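Local coordinates for alkane monooxygenase (Geobacillus thermodenitrificans, PDB 3B9O), which belongs to the luciferase-like monooxygenase family of TIM-barrel fold and holds flavin mononucleotide in a pocket, at residues Gly174-Ala180 with Thr191-His197. Residues are numbered along the deposited sequence; the frame is centred on the assembly and turned at random.
Sequences GSWEDNA and TDPSKVH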
ATOM      1  N   GLY A 174      -6.478  13.868  19.125  1.00 17.52           N
ATOM      2  CA  GLY A 174      -6.959  14.341  20.439  1.00 19.37           C
ATOM      3  C   GLY A 174      -5.974  15.078  21.356  1.00 24.96           C
ATOM      4  O   GLY A 174      -6.376  15.809  22.290  1.00 24.12           O
ATOM      5  N   SER A 175      -4.686  14.880  21.144  1.00 14.44           N
ATOM      6  CA  SER A 175      -3.734  15.429  22.084  1.00 14.38           C
ATOM      7  C   SER A 175      -3.630  16.958  22.022  1.00 13.83           C
ATOM      8  O   SER A 175      -3.684  17.638  23.060  1.00 15.52           O
ATOM      9  CB  SER A 175      -2.401  14.739  21.912  1.00 14.56           C
ATOM     10  OG  SER A 175      -1.426  15.269  22.788  1.00 15.80           O
ATOM     11  N   TRP A 176      -3.474  17.509  20.826  1.00 16.12           N
ATOM     12  CA  TRP A 176      -3.389  18.954  20.636  1.00 19.95           C
ATOM     13  C   TRP A 176      -4.679  19.362  19.961  1.00 21.58           C
ATOM     14  O   TRP A 176      -5.055  18.745  18.976  1.00 19.24           O
ATOM     15  CB  TRP A 176      -2.244  19.336  19.684  1.00 16.50           C
ATOM     16  CG  TRP A 176      -0.853  19.043  20.203  1.00 18.73           C
ATOM     17  CD1 TRP A 176      -0.407  17.851  20.766  1.00 22.20           C
ATOM     18  CD2 TRP A 176       0.261  19.929  20.224  1.00 12.32           C
ATOM     19  NE1 TRP A 176       0.893  17.983  21.138  1.00 14.49           N
ATOM     20  CE2 TRP A 176       1.334  19.235  20.790  1.00  9.99           C
ATOM     21  CE3 TRP A 176       0.465  21.257  19.796  1.00 13.11           C
ATOM     22  CZ2 TRP A 176       2.607  19.817  20.951  1.00 14.22           C
ATOM     23  CZ3 TRP A 176       1.725  21.829  19.957  1.00  8.33           C
ATOM     24  CH2 TRP A 176       2.777  21.116  20.536  1.00 12.71           C
ATOM     25  N   GLU A 177      -5.300  20.427  20.460  1.00 14.42           N
ATOM     26  CA  GLU A 177      -6.509  20.991  19.894  1.00 24.78           C
ATOM     27  C   GLU A 177      -6.188  21.745  18.590  1.00 30.81           C
ATOM     28  O   GLU A 177      -5.043  22.160  18.371  1.00 17.35           O
ATOM     29  CB  GLU A 177      -7.163  21.924  20.921  1.00 16.61           C
ATOM     30  CG  GLU A 177      -7.542  21.205  22.238  1.00 21.37           C
ATOM     31  CD  GLU A 177      -8.341  22.086  23.205  1.00 30.09           C
ATOM     32  OE1 GLU A 177      -8.145  21.924  24.444  1.00 21.49           O
ATOM     33  OE2 GLU A 177      -9.124  22.942  22.719  1.00 23.36           O
ATOM     34  N   ASP A 178      -7.193  21.900  17.726  1.00 17.94           N
ATOM     35  CA  ASP A 178      -7.015  22.553  16.419  1.00 17.34           C
ATOM     36  C   ASP A 178      -6.126  23.776  16.339  1.00 29.53           C
ATOM     37  O   ASP A 178      -5.214  23.843  15.491  1.00 29.03           O
ATOM     38  CB  ASP A 178      -8.349  22.841  15.746  1.00 20.97           C
ATOM     39  CG  ASP A 178      -8.962  21.596  15.160  1.00 31.66           C
ATOM     40  OD1 ASP A 178     -10.048  21.732  14.554  1.00 25.31           O
ATOM     41  OD2 ASP A 178      -8.365  20.488  15.299  1.00 26.02           O
ATOM     42  N   ASN A 179      -6.403  24.725  17.220  1.00 25.11           N
ATOM     43  CA  ASN A 179      -5.738  26.009  17.215  1.00 25.39           C
ATOM     44  C   ASN A 179      -4.812  26.130  18.425  1.00 27.85           C
ATOM     45  O   ASN A 179      -4.693  27.208  18.999  1.00 22.87           O
ATOM     46  CB  ASN A 179      -6.815  27.105  17.289  1.00 24.08           C
ATOM     47  CG  ASN A 179      -7.798  27.051  16.103  1.00 36.74           C
ATOM     48  OD1 ASN A 179      -9.023  26.919  16.290  1.00 57.21           O
ATOM     49  ND2 ASN A 179      -7.271  27.190  14.881  1.00 50.49           N
ATOM     50  N   ALA A 180      -4.181  25.026  18.828  1.00 14.86           N
ATOM     51  CA  ALA A 180      -3.295  25.036  19.983  1.00 24.57           C
ATOM     52  C   ALA A 180      -2.138  26.011  19.736  1.00 17.84           C
ATOM     53  O   ALA A 180      -1.731  26.771  20.645  1.00 19.42           O
ATOM     54  CB  ALA A 180      -2.757  23.609  20.284  1.00 11.80           C
ATOM     55  N   THR A 191       2.517  28.205  21.758  1.00 12.52           N
ATOM     56  CA  THR A 191       1.407  27.224  21.859  1.00 17.73           C
ATOM     57  C   THR A 191       0.731  27.431  23.199  1.00 13.43           C
ATOM     58  O   THR A 191       1.391  27.566  24.236  1.00 15.16           O
ATOM     59  CB  THR A 191       1.927  25.770  21.800  1.00 13.67           C
ATOM     60  OG1 THR A 191       2.692  25.553  20.593  1.00 15.54           O
ATOM     61  CG2 THR A 191       0.786  24.726  21.935  1.00 14.04           C
ATOM     62  N   ASP A 192      -0.594  27.494  23.165  1.00 17.98           N
ATOM     63  CA  ASP A 192      -1.433  27.605  24.368  1.00 22.29           C
ATOM     64  C   ASP A 192      -1.366  26.303  25.171  1.00 14.36           C
ATOM     65  O   ASP A 192      -1.890  25.284  24.708  1.00 17.63           O
ATOM     66  CB  ASP A 192      -2.888  27.864  23.902  1.00 15.36           C
ATOM     67  CG  ASP A 192      -3.863  28.105  25.065  1.00 23.93           C
ATOM     68  OD1 ASP A 192      -3.608  27.696  26.217  1.00 15.71           O
ATOM     69  OD2 ASP A 192      -4.916  28.710  24.789  1.00 22.72           O
ATOM     70  N   PRO A 193      -0.753  26.319  26.367  1.00 15.29           N
ATOM     71  CA  PRO A 193      -0.535  25.030  27.035  1.00 23.31           C
ATOM     72  C   PRO A 193      -1.826  24.339  27.534  1.00 19.51           C
ATOM     73  O   PRO A 193      -1.830  23.127  27.768  1.00 20.45           O
ATOM     74  CB  PRO A 193       0.436  25.361  28.184  1.00 17.02           C
ATOM     75  CG  PRO A 193       0.414  26.809  28.322  1.00 24.19           C
ATOM     76  CD  PRO A 193      -0.245  27.462  27.161  1.00 21.40           C
ATOM     77  N   SER A 194      -2.918  25.092  27.623  1.00 19.60           N
ATOM     78  CA  SER A 194      -4.201  24.526  28.029  1.00 20.44           C
ATOM     79  C   SER A 194      -4.837  23.713  26.885  1.00 31.61           C
ATOM     80  O   SER A 194      -5.805  22.984  27.102  1.00 19.48           O
ATOM     81  CB  SER A 194      -5.150  25.616  28.555  1.00 21.85           C
ATOM     82  OG  SER A 194      -5.666  26.481  27.544  1.00 20.03           O
ATOM     83  N   LYS A 195      -4.237  23.786  25.689  1.00 22.96           N
ATOM     84  CA  LYS A 195      -4.794  23.131  24.520  1.00 22.45           C
ATOM     85  C   LYS A 195      -3.885  21.982  24.059  1.00 13.75           C
ATOM     86  O   LYS A 195      -4.086  21.419  23.002  1.00 16.45           O
ATOM     87  CB  LYS A 195      -5.043  24.149  23.401  1.00 15.34           C
ATOM     88  CG  LYS A 195      -5.974  25.286  23.780  1.00 25.75           C
ATOM     89  CD  LYS A 195      -6.513  26.033  22.527  1.00 32.87           C
ATOM     90  CE  LYS A 195      -7.612  27.074  22.917  1.00 25.27           C
ATOM     91  NZ  LYS A 195      -8.411  27.510  21.716  1.00 33.22           N
ATOM     92  N   VAL A 196      -2.924  21.613  24.902  1.00 14.96           N
ATOM     93  CA  VAL A 196      -2.095  20.445  24.685  1.00 13.09           C
ATOM     94  C   VAL A 196      -2.350  19.455  25.838  1.00 28.98           C
ATOM     95  O   VAL A 196      -2.169  19.807  27.017  1.00 18.76           O
ATOM     96  CB  VAL A 196      -0.607  20.830  24.586  1.00 11.47           C
ATOM     97  CG1 VAL A 196       0.277  19.575  24.536  1.00 12.13           C
ATOM     98  CG2 VAL A 196      -0.357  21.715  23.348  1.00 14.42           C
ATOM     99  N   HIS A 197      -2.726  18.221  25.489  1.00 18.92           N
ATOM    100  CA  HIS A 197      -3.291  17.249  26.446  1.00 21.53           C
ATOM    101  C   HIS A 197      -2.608  15.902  26.465  1.00 16.79           C
ATOM    102  O   HIS A 197      -2.286  15.351  25.407  1.00 17.77           O
ATOM    103  CB  HIS A 197      -4.800  17.020  26.156  1.00 16.59           C
ATOM    104  CG  HIS A 197      -5.591  18.278  26.042  1.00 17.32           C
ATOM    105  ND1 HIS A 197      -5.852  19.084  27.126  1.00 25.14           N
ATOM    106  CD2 HIS A 197      -6.147  18.894  24.971  1.00 22.97           C
ATOM    107  CE1 HIS A 197      -6.528  20.142  26.732  1.00 20.11           C
ATOM    108  NE2 HIS A 197      -6.729  20.047  25.430  1.00 22.42           N
TER
HETATM  109  O   HOH W   1      -6.203  28.939  20.321  1.00 20.19           O
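W176 and V196 meet as the non-hydrogen-bonded pair of a single antiparallel bridge, their side chains lying side by side. V196 CG2 sits over one face of the indole, 3.7 Å from the centre of the W176 six-membered ring, in a CH-pi contact. CG1 of V196 leans toward the pyrrole end, while T191 CG2 approaches obliquely, 3.6 Å from W176 CZ3. Two backbone bonds flank the pair: H197 N gives to S175 O, and E177 N gives a nearly straight bond to K195 O at 3.0 Å. Beyond the first, S175 OG donates to H197 O over 2.8 Å, in the carbonyl plane; the serine torsion, with OG opposite its own N (chi1 178°), carries the hydroxyl there. E177 OE1 takes H197 NE2 at 2.5 Å on its anti lone pair. This His-carboxylate bond lies in the imidazole plane, with carboxylate and ring only 15° apart. K195 crosses E177 at about a right angle, its CB packed against E177 CD and 3.9 Å from A180 CB. The whole contact belongs to a surface excursion of the TIM-barrel fold, far from the chain's centre: a loop following helix 154-174 pairs with the chain returning from the antiparallel hairpin 181-184/189-191. A type I turn from E177 to A180 leads into that hairpin, and D192 N closes its base by binding A180 O at 2.9 Å. On the returning side S194 N bonds D192 OD1, closing an Asx turn at the short 3-10 segment 193-194, and S194 OG reaches the same oxygen from the same face of the carboxylate. A water joins K195 NZ to N179 O. Farther out, H212 holds S175 and W176 through its backbone, N bonding S175 OG and O accepting from W176 NE1; R220 NH2 hydrogen-bonds W176 O and forms a salt bridge with D178 OD2.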